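PDB 4E9J: secretin XcpQ from Pseudomonas aeruginosa, which forms the outer-membrane channel of a type II secretion system, through which exoproteins such as elastase LasB are exported. Local coordinates for residues Phe73-Thr83 / Asp89-Ala97; Val188-Met199 / Gln211-Leu221. All coordinates share one frame; numbering follows the deposited sequence.

Interaction 1: residues Phe73-Thr83 / Asp89-Ala97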
loop_
_atom_site.group_PDB
_atom_site.type_symbol
_atom_site.label_atom_id
_atom_site.label_comp_id
_atom_site.label_asym_id
_atom_site.label_seq_id
_atom_site.Cartn_x
_atom_site.Cartn_y
_atom_site.Cartn_z
ATOM N N PHE A 73 -12.692 1.627 13.911
ATOM C CA PHE A 73 -12.139 2.623 14.849
ATOM C C PHE A 73 -10.726 3.041 14.440
ATOM O O PHE A 73 -10.443 4.228 14.368
ATOM C CB PHE A 73 -12.135 2.060 16.280
ATOM C CG PHE A 73 -11.234 2.761 17.270
ATOM C CD1 PHE A 73 -11.527 4.043 17.716
ATOM C CD2 PHE A 73 -10.151 2.104 17.829
ATOM C CE1 PHE A 73 -10.746 4.658 18.702
ATOM C CE2 PHE A 73 -9.354 2.732 18.794
ATOM C CZ PHE A 73 -9.645 4.015 19.207
ATOM N N LEU A 74 -9.850 2.061 14.130
ATOM C CA LEU A 74 -8.461 2.363 13.719
ATOM C C LEU A 74 -8.408 3.147 12.416
ATOM O O LEU A 74 -7.585 4.048 12.284
ATOM C CB LEU A 74 -7.646 1.078 13.602
ATOM C CG LEU A 74 -7.435 0.273 14.886
ATOM C CD1 LEU A 74 -6.583 -0.959 14.605
ATOM C CD2 LEU A 74 -6.839 1.112 15.972
ATOM N N SER A 75 -9.304 2.827 11.466
ATOM C CA SER A 75 -9.410 3.515 10.192
ATOM C C SER A 75 -9.850 4.950 10.403
ATOM O O SER A 75 -9.332 5.840 9.738
ATOM C CB SER A 75 -10.390 2.810 9.255
ATOM O OG SER A 75 -9.724 1.811 8.500
ATOM N N VAL A 76 -10.804 5.189 11.323
ATOM C CA VAL A 76 -11.262 6.551 11.620
ATOM C C VAL A 76 -10.133 7.350 12.279
ATOM O O VAL A 76 -9.888 8.488 11.902
ATOM C CB VAL A 76 -12.582 6.544 12.448
ATOM C CG1 VAL A 76 -12.909 7.927 13.015
ATOM C CG2 VAL A 76 -13.738 6.047 11.581
ATOM N N MET A 77 -9.417 6.753 13.217
ATOM C CA MET A 77 -8.310 7.443 13.893
ATOM C C MET A 77 -7.237 7.817 12.861
ATOM O O MET A 77 -6.857 8.981 12.765
ATOM C CB MET A 77 -7.685 6.528 14.962
ATOM C CG MET A 77 -8.476 6.371 16.281
ATOM S SD MET A 77 -9.168 7.860 17.064
ATOM C CE MET A 77 -10.766 7.797 16.466
ATOM N N SER A 78 -6.784 6.832 12.068
ATOM C CA SER A 78 -5.816 7.049 10.999
ATOM C C SER A 78 -6.295 8.086 9.983
ATOM O O SER A 78 -5.493 8.934 9.597
ATOM C CB SER A 78 -5.470 5.738 10.297
ATOM O OG SER A 78 -4.627 5.956 9.179
ATOM N N THR A 79 -7.604 8.098 9.629
ATOM C CA THR A 79 -8.140 9.101 8.692
ATOM C C THR A 79 -7.889 10.529 9.181
ATOM O O THR A 79 -7.570 11.382 8.369
ATOM C CB THR A 79 -9.651 8.889 8.421
ATOM O OG1 THR A 79 -9.838 7.669 7.681
ATOM C CG2 THR A 79 -10.315 10.069 7.636
ATOM N N HIS A 80 -8.006 10.774 10.493
ATOM C CA HIS A 80 -7.872 12.107 11.071
ATOM C C HIS A 80 -6.501 12.380 11.708
ATOM O O HIS A 80 -6.336 13.392 12.371
ATOM C CB HIS A 80 -9.039 12.339 12.050
ATOM C CG HIS A 80 -10.361 12.258 11.367
ATOM N ND1 HIS A 80 -10.915 13.425 10.885
ATOM C CD2 HIS A 80 -11.121 11.234 10.933
ATOM C CE1 HIS A 80 -11.987 13.091 10.210
ATOM N NE2 HIS A 80 -12.162 11.808 10.193
ATOM N N GLY A 81 -5.526 11.522 11.446
ATOM C CA GLY A 81 -4.157 11.709 11.911
ATOM C C GLY A 81 -3.886 11.376 13.352
ATOM O O GLY A 81 -3.009 11.995 13.954
ATOM N N PHE A 82 -4.580 10.361 13.901
ATOM C CA PHE A 82 -4.378 9.906 15.270
ATOM C C PHE A 82 -3.938 8.449 15.304
ATOM O O PHE A 82 -4.218 7.705 14.366
ATOM C CB PHE A 82 -5.660 10.105 16.104
ATOM C CG PHE A 82 -6.165 11.529 16.040
ATOM C CD1 PHE A 82 -5.413 12.569 16.556
ATOM C CD2 PHE A 82 -7.341 11.839 15.372
ATOM C CE1 PHE A 82 -5.829 13.894 16.415
ATOM C CE2 PHE A 82 -7.762 13.160 15.241
ATOM C CZ PHE A 82 -7.001 14.183 15.760
ATOM N N THR A 83 -3.340 8.025 16.423
ATOM C CA THR A 83 -2.917 6.659 16.666
ATOM C C THR A 83 -3.071 6.308 18.148
ATOM O O THR A 83 -3.059 7.211 18.989
ATOM C CB THR A 83 -1.461 6.472 16.144
ATOM O OG1 THR A 83 -1.089 5.106 16.244
ATOM C CG2 THR A 83 -0.465 7.323 16.868
ATOM N N ASP A 89 0.610 3.136 31.929
ATOM C CA ASP A 89 -0.302 2.030 32.271
ATOM C C ASP A 89 -1.723 2.129 31.633
ATOM O O ASP A 89 -2.659 1.518 32.159
ATOM C CB ASP A 89 -0.392 1.856 33.800
ATOM N N GLN A 90 -1.879 2.853 30.490
ATOM C CA GLN A 90 -3.191 3.002 29.820
ATOM C C GLN A 90 -3.079 3.295 28.322
ATOM O O GLN A 90 -2.056 3.798 27.861
ATOM C CB GLN A 90 -4.002 4.126 30.485
ATOM N N ALA A 91 -4.153 3.012 27.572
ATOM C CA ALA A 91 -4.213 3.267 26.130
ATOM C C ALA A 91 -4.481 4.755 25.886
ATOM O O ALA A 91 -5.422 5.322 26.437
ATOM C CB ALA A 91 -5.305 2.436 25.494
ATOM N N ARG A 92 -3.654 5.382 25.056
ATOM C CA ARG A 92 -3.767 6.795 24.751
ATOM C C ARG A 92 -3.862 7.011 23.259
ATOM O O ARG A 92 -3.082 6.453 22.491
ATOM C CB ARG A 92 -2.576 7.558 25.328
ATOM C CG ARG A 92 -2.812 9.055 25.483
ATOM C CD ARG A 92 -1.606 9.746 26.109
ATOM N NE ARG A 92 -2.016 10.754 27.099
ATOM C CZ ARG A 92 -1.889 12.077 26.984
ATOM N NH1 ARG A 92 -1.323 12.611 25.906
ATOM N NH2 ARG A 92 -2.308 12.875 27.957
ATOM N N ILE A 93 -4.815 7.839 22.865
ATOM C CA ILE A 93 -5.062 8.258 21.485
ATOM C C ILE A 93 -4.295 9.577 21.375
ATOM O O ILE A 93 -4.503 10.484 22.195
ATOM C CB ILE A 93 -6.575 8.385 21.186
ATOM C CG1 ILE A 93 -7.287 6.995 21.425
ATOM C CG2 ILE A 93 -6.834 8.896 19.762
ATOM C CD1 ILE A 93 -8.772 7.042 21.276
ATOM N N VAL A 94 -3.373 9.662 20.391
ATOM C CA VAL A 94 -2.459 10.795 20.226
ATOM C C VAL A 94 -2.327 11.254 18.767
ATOM O O VAL A 94 -2.392 10.420 17.868
ATOM C CB VAL A 94 -1.056 10.431 20.770
ATOM C CG1 VAL A 94 -1.028 10.443 22.281
ATOM C CG2 VAL A 94 -0.568 9.079 20.238
ATOM N N PRO A 95 -2.022 12.547 18.494
ATOM C CA PRO A 95 -1.778 12.945 17.094
ATOM C C PRO A 95 -0.520 12.277 16.544
ATOM O O PRO A 95 0.462 12.089 17.271
ATOM C CB PRO A 95 -1.680 14.476 17.149
ATOM C CG PRO A 95 -2.025 14.863 18.537
ATOM C CD PRO A 95 -1.827 13.683 19.414
ATOM N N ASN A 96 -0.616 11.806 15.299
ATOM C CA ASN A 96 0.477 11.141 14.615
ATOM C C ASN A 96 1.304 12.210 13.898
ATOM O O ASN A 96 0.793 13.289 13.600
ATOM C CB ASN A 96 -0.059 10.110 13.606
ATOM C CG ASN A 96 0.918 8.988 13.328
ATOM O OD1 ASN A 96 2.139 9.187 13.302
ATOM N ND2 ASN A 96 0.408 7.783 13.084
ATOM N N ALA A 97 2.573 11.907 13.624
ATOM C CA ALA A 97 3.475 12.825 12.925
ATOM C C ALA A 97 3.121 12.853 11.440
ATOM O O ALA A 97 3.867 13.399 10.637
ATOM C CB ALA A 97 4.917 12.378 13.107
#

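Interaction 2: residues Val188-Met199 / Gln211-Leu221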
loop_
_atom_site.group_PDB
_atom_site.type_symbol
_atom_site.label_atom_id
_atom_site.label_comp_id
_atom_site.label_asym_id
_atom_site.label_seq_id
_atom_site.Cartn_x
_atom_site.Cartn_y
_atom_site.Cartn_z
ATOM N N VAL A 188 -2.735 11.499 -19.644
ATOM C CA VAL A 188 -3.610 10.418 -19.145
ATOM C C VAL A 188 -5.108 10.474 -19.471
ATOM O O VAL A 188 -5.679 9.476 -19.876
ATOM C CB VAL A 188 -3.355 10.206 -17.616
ATOM C CG1 VAL A 188 -3.654 11.474 -16.798
ATOM C CG2 VAL A 188 -4.134 9.030 -17.088
ATOM N N MET A 189 -5.732 11.625 -19.296
ATOM C CA MET A 189 -7.169 11.829 -19.489
ATOM C C MET A 189 -7.529 11.817 -20.960
ATOM O O MET A 189 -8.610 11.339 -21.309
ATOM C CB MET A 189 -7.648 13.127 -18.823
ATOM C CG MET A 189 -7.307 13.243 -17.342
ATOM S SD MET A 189 -7.677 11.765 -16.343
ATOM C CE MET A 189 -9.444 11.813 -16.366
ATOM N N ASP A 190 -6.628 12.268 -21.832
ATOM C CA ASP A 190 -6.896 12.220 -23.264
ATOM C C ASP A 190 -6.862 10.781 -23.727
ATOM O O ASP A 190 -7.739 10.366 -24.474
ATOM C CB ASP A 190 -5.848 12.998 -24.069
ATOM C CG ASP A 190 -5.951 14.491 -23.968
ATOM O OD1 ASP A 190 -7.016 14.983 -23.545
ATOM O OD2 ASP A 190 -4.957 15.165 -24.287
ATOM N N ALA A 191 -5.819 10.032 -23.313
ATOM C CA ALA A 191 -5.684 8.634 -23.728
ATOM C C ALA A 191 -6.900 7.825 -23.294
ATOM O O ALA A 191 -7.441 7.072 -24.094
ATOM C CB ALA A 191 -4.420 8.032 -23.125
ATOM N N ALA A 192 -7.353 8.007 -22.038
ATOM C CA ALA A 192 -8.521 7.263 -21.537
ATOM C C ALA A 192 -9.778 7.561 -22.359
ATOM O O ALA A 192 -10.451 6.635 -22.782
ATOM C CB ALA A 192 -8.758 7.578 -20.061
ATOM N N GLU A 193 -10.028 8.844 -22.662
ATOM C CA GLU A 193 -11.181 9.272 -23.470
ATOM C C GLU A 193 -11.143 8.689 -24.886
ATOM O O GLU A 193 -12.149 8.203 -25.364
ATOM C CB GLU A 193 -11.255 10.820 -23.502
ATOM C CG GLU A 193 -12.609 11.381 -23.910
ATOM C CD GLU A 193 -12.631 12.898 -23.912
ATOM O OE1 GLU A 193 -11.980 13.498 -24.799
ATOM O OE2 GLU A 193 -13.265 13.487 -23.008
ATOM N N VAL A 194 -9.984 8.706 -25.546
ATOM C CA VAL A 194 -9.851 8.121 -26.896
ATOM C C VAL A 194 -10.135 6.614 -26.874
ATOM O O VAL A 194 -10.818 6.093 -27.755
ATOM C CB VAL A 194 -8.440 8.419 -27.466
ATOM C CG1 VAL A 194 -8.115 7.522 -28.658
ATOM C CG2 VAL A 194 -8.331 9.870 -27.877
ATOM N N LEU A 195 -9.571 5.911 -25.894
ATOM C CA LEU A 195 -9.764 4.473 -25.777
ATOM C C LEU A 195 -11.200 4.110 -25.473
ATOM O O LEU A 195 -11.729 3.214 -26.123
ATOM C CB LEU A 195 -8.812 3.885 -24.727
ATOM C CG LEU A 195 -7.349 3.946 -25.137
ATOM C CD1 LEU A 195 -6.446 3.642 -23.956
ATOM C CD2 LEU A 195 -7.066 3.057 -26.342
ATOM N N ASN A 196 -11.855 4.850 -24.565
ATOM C CA ASN A 196 -13.263 4.632 -24.245
ATOM C C ASN A 196 -14.159 4.941 -25.433
ATOM O O ASN A 196 -15.066 4.172 -25.714
ATOM C CB ASN A 196 -13.685 5.497 -23.062
ATOM C CG ASN A 196 -13.139 4.984 -21.766
ATOM O OD1 ASN A 196 -12.958 3.778 -21.585
ATOM N ND2 ASN A 196 -12.962 5.875 -20.795
ATOM N N ASN A 197 -13.906 6.071 -26.123
ATOM C CA ASN A 197 -14.673 6.447 -27.322
ATOM C C ASN A 197 -14.545 5.370 -28.388
ATOM O O ASN A 197 -15.568 4.885 -28.858
ATOM C CB ASN A 197 -14.226 7.818 -27.872
ATOM C CG ASN A 197 -14.777 8.983 -27.109
ATOM O OD1 ASN A 197 -15.593 8.838 -26.192
ATOM N ND2 ASN A 197 -14.359 10.177 -27.488
ATOM N N ALA A 198 -13.318 4.939 -28.716
ATOM C CA ALA A 198 -13.113 3.868 -29.708
ATOM C C ALA A 198 -13.840 2.558 -29.344
ATOM O O ALA A 198 -14.401 1.916 -30.237
ATOM C CB ALA A 198 -11.634 3.605 -29.909
ATOM N N MET A 199 -13.846 2.170 -28.052
ATOM C CA MET A 199 -14.558 0.963 -27.627
ATOM C C MET A 199 -16.074 1.147 -27.730
ATOM O O MET A 199 -16.743 0.240 -28.219
ATOM C CB MET A 199 -14.170 0.523 -26.213
ATOM C CG MET A 199 -12.804 -0.117 -26.162
ATOM S SD MET A 199 -12.454 -0.857 -24.571
ATOM C CE MET A 199 -12.409 0.625 -23.527
ATOM N N GLN A 211 -11.601 -2.632 -20.476
ATOM C CA GLN A 211 -11.993 -1.393 -19.780
ATOM C C GLN A 211 -10.717 -0.659 -19.355
ATOM O O GLN A 211 -9.693 -1.322 -19.201
ATOM C CB GLN A 211 -12.883 -1.772 -18.583
ATOM C CG GLN A 211 -13.129 -0.674 -17.538
ATOM C CD GLN A 211 -13.984 -1.151 -16.386
ATOM O OE1 GLN A 211 -14.604 -2.213 -16.424
ATOM N NE2 GLN A 211 -14.052 -0.364 -15.331
ATOM N N VAL A 212 -10.771 0.693 -19.230
ATOM C CA VAL A 212 -9.630 1.565 -18.863
ATOM C C VAL A 212 -9.942 2.249 -17.567
ATOM O O VAL A 212 -11.056 2.736 -17.443
ATOM C CB VAL A 212 -9.388 2.708 -19.911
ATOM C CG1 VAL A 212 -8.113 3.489 -19.588
ATOM C CG2 VAL A 212 -9.313 2.204 -21.327
ATOM N N ILE A 213 -8.959 2.386 -16.649
ATOM C CA ILE A 213 -9.048 3.205 -15.446
ATOM C C ILE A 213 -7.845 4.164 -15.546
ATOM O O ILE A 213 -6.692 3.713 -15.614
ATOM C CB ILE A 213 -9.017 2.408 -14.120
ATOM C CG1 ILE A 213 -10.353 1.617 -13.949
ATOM C CG2 ILE A 213 -8.762 3.339 -12.927
ATOM C CD1 ILE A 213 -10.375 0.597 -12.815
ATOM N N ALA A 214 -8.142 5.469 -15.536
ATOM C CA ALA A 214 -7.125 6.500 -15.567
ATOM C C ALA A 214 -6.510 6.624 -14.158
ATOM O O ALA A 214 -7.238 6.555 -13.188
ATOM C CB ALA A 214 -7.773 7.811 -15.985
ATOM N N ASP A 215 -5.198 6.767 -14.031
ATOM C CA ASP A 215 -4.537 7.008 -12.741
ATOM C C ASP A 215 -3.661 8.207 -12.960
ATOM O O ASP A 215 -2.490 8.099 -13.330
ATOM C CB ASP A 215 -3.773 5.774 -12.254
ATOM C CG ASP A 215 -3.034 5.930 -10.936
ATOM O OD1 ASP A 215 -3.208 6.975 -10.274
ATOM O OD2 ASP A 215 -2.349 4.970 -10.525
ATOM N N ALA A 216 -4.266 9.357 -12.782
ATOM C CA ALA A 216 -3.613 10.600 -13.053
ATOM C C ALA A 216 -2.393 10.839 -12.211
ATOM O O ALA A 216 -1.378 11.250 -12.772
ATOM C CB ALA A 216 -4.607 11.752 -12.920
ATOM N N ARG A 217 -2.436 10.563 -10.886
ATOM C CA ARG A 217 -1.290 10.849 -10.012
ATOM C C ARG A 217 0.036 10.453 -10.605
ATOM O O ARG A 217 1.007 11.164 -10.408
ATOM C CB ARG A 217 -1.439 10.267 -8.589
ATOM N N THR A 218 0.098 9.319 -11.333
ATOM C CA THR A 218 1.346 8.837 -11.939
ATOM C C THR A 218 1.283 8.787 -13.464
ATOM O O THR A 218 2.196 8.261 -14.103
ATOM C CB THR A 218 1.729 7.504 -11.305
ATOM O OG1 THR A 218 0.629 6.602 -11.445
ATOM C CG2 THR A 218 2.094 7.650 -9.829
ATOM N N ASN A 219 0.259 9.421 -14.057
ATOM C CA ASN A 219 0.085 9.505 -15.494
ATOM C C ASN A 219 0.150 8.122 -16.137
ATOM O O ASN A 219 0.927 7.894 -17.081
ATOM C CB ASN A 219 1.104 10.474 -16.135
ATOM C CG ASN A 219 0.629 10.966 -17.487
ATOM O OD1 ASN A 219 -0.487 11.409 -17.616
ATOM N ND2 ASN A 219 1.420 10.880 -18.538
ATOM N N ARG A 220 -0.658 7.203 -15.614
ATOM C CA ARG A 220 -0.695 5.827 -16.118
ATOM C C ARG A 220 -2.124 5.294 -16.289
ATOM O O ARG A 220 -3.065 5.763 -15.636
ATOM C CB ARG A 220 0.121 4.933 -15.185
ATOM C CG ARG A 220 -0.542 4.637 -13.895
ATOM C CD ARG A 220 0.327 3.820 -12.961
ATOM N NE ARG A 220 -0.462 3.408 -11.800
ATOM C CZ ARG A 220 -0.169 2.410 -10.971
ATOM N NH1 ARG A 220 -0.993 2.105 -9.977
ATOM N NH2 ARG A 220 0.938 1.696 -11.142
ATOM N N LEU A 221 -2.274 4.295 -17.166
ATOM C CA LEU A 221 -3.539 3.641 -17.442
ATOM C C LEU A 221 -3.522 2.264 -16.842
ATOM O O LEU A 221 -2.517 1.555 -16.944
ATOM C CB LEU A 221 -3.742 3.460 -18.957
ATOM C CG LEU A 221 -3.746 4.715 -19.799
ATOM C CD1 LEU A 221 -3.851 4.357 -21.268
ATOM C CD2 LEU A 221 -4.861 5.644 -19.382
HETATM O O HOH W 1 -13.340 1.749 -20.163
HETATM O O HOH W 2 -12.123 5.245 -18.005
#

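Interaction 1: residues Phe73-Thr83 / Asp89-Ala97
I93 meets the end of helix 66-79 with both of its branches, a good example of how one aliphatic side chain can tie a strand to the helix packed over it. At CB the chain forks. CG2 touches two residues: M77 SD is 3.7 Å from I93 CG2, and F82 CB is 4.0 Å from the same methyl. The other branch runs extended: with CG1 anti to the carbonyl carbon (chi1 -59°) and CD1 anti to CA (chi2 175°), the tip is carried out to F73. There I93 CD1 stands at the ring edge, in plane, 3.8 Å from F73 CZ, while M77 CG lies over one ring face. I35 of helix 31-42 and F46, stacked on F73, extend this apolar layer.

Beyond the helix the chain reverses at G81, whose positive phi makes it the C' residue of a Schellman motif, with F82 N bonded to M77 O and G81 N to S78 O. The strand that follows pairs antiparallel with 91-95. T83 and V94 exchange two backbone hydrogen bonds. V94 N donates to T83 O at 2.8 Å. In return, T83 N donates to V94 O at 3.0 Å. Further along, N96 N reaches G81 O at 2.8 Å in a nearly straight bond (176°). F82 lays its ring edge against the neighbouring strand, CD1 3.7 Å from P95 CA. T83 and V94 share a sheet face, their CG2 methyls touching; T83 and V85 of the second subunit pack against T83 and V94, respectively.

The chemistry thus divides by side: dispersion contacts join this hairpin of the N0 domain to its helices, backbone bonds fix the strand register, and the T83 and V94 side chains on one sheet face pack against the partner subunit.

Interaction 2: residues Val188-Met199 / Gln211-Leu221
N219 ND2 is gripped by two carbonyl oxygens, those of L183 and G186, and OD1 of the same amide accepts the N-H of V188, 3.0 Å from V188 N. With CG anti to the backbone N (chi1 -159°), the amide is carried out to the start of the helix. The bond to V188 secures the first turn of helix 188-201, and its donor is tilted 22° from the amide carbonyl plane. N219 takes left-handed backbone angles in the turn, where it and R220 both face D215 in a G1 beta bulge.

Behind this polar anchor the helix lies along strand 211-215, almost antiparallel to it (170°), the axes 8.4 Å apart at their closest. Small residues permit the approach: A192 CB rests 4.2 Å from A214 CB, and V188 CG2 is 4.0 Å from that same A214 methyl. Further along, L195 crosses V212 at about a right angle, its CB 3.8 Å from V212 CG2, while L195 CD1 meets L221 CD1 at 3.8 Å. L233, L236 and L240 of helix 227-240 also pack on L195.

Where the helix and strand reach their margin, a water links N196 ND2 to V212 O. On the far side of the hairpin, R220 NE forms a salt bridge with D215 OD2, and R220 NH2 bonds Y178 OH of the second subunit.

Apolar contact therefore holds the helix to the sheet of this KH-like N2 domain, with polar bonds setting its start and bridging its edge.

How the interactions relate
Interactions 1 and 2 share no elements: one lies in the N0 domain and the other in N2, on opposite sides of the chain's centre, with their centres 37 Å apart and nearest atoms about 18 Å apart. Both are partly buried and pack a helix on beta structure. In 73-83/89-97, however, the helix runs through its terminating turn into one of the paired strands, so backbone bonds carry much of the attachment. In 188-199/211-221 no main-chain pairing joins the segments; aliphatic packing, one amide-to-backbone bond and water do the work. Each also approaches the second subunit, interaction 1 through side-chain packing and interaction 2 through an arginine-tyrosine hydrogen bond.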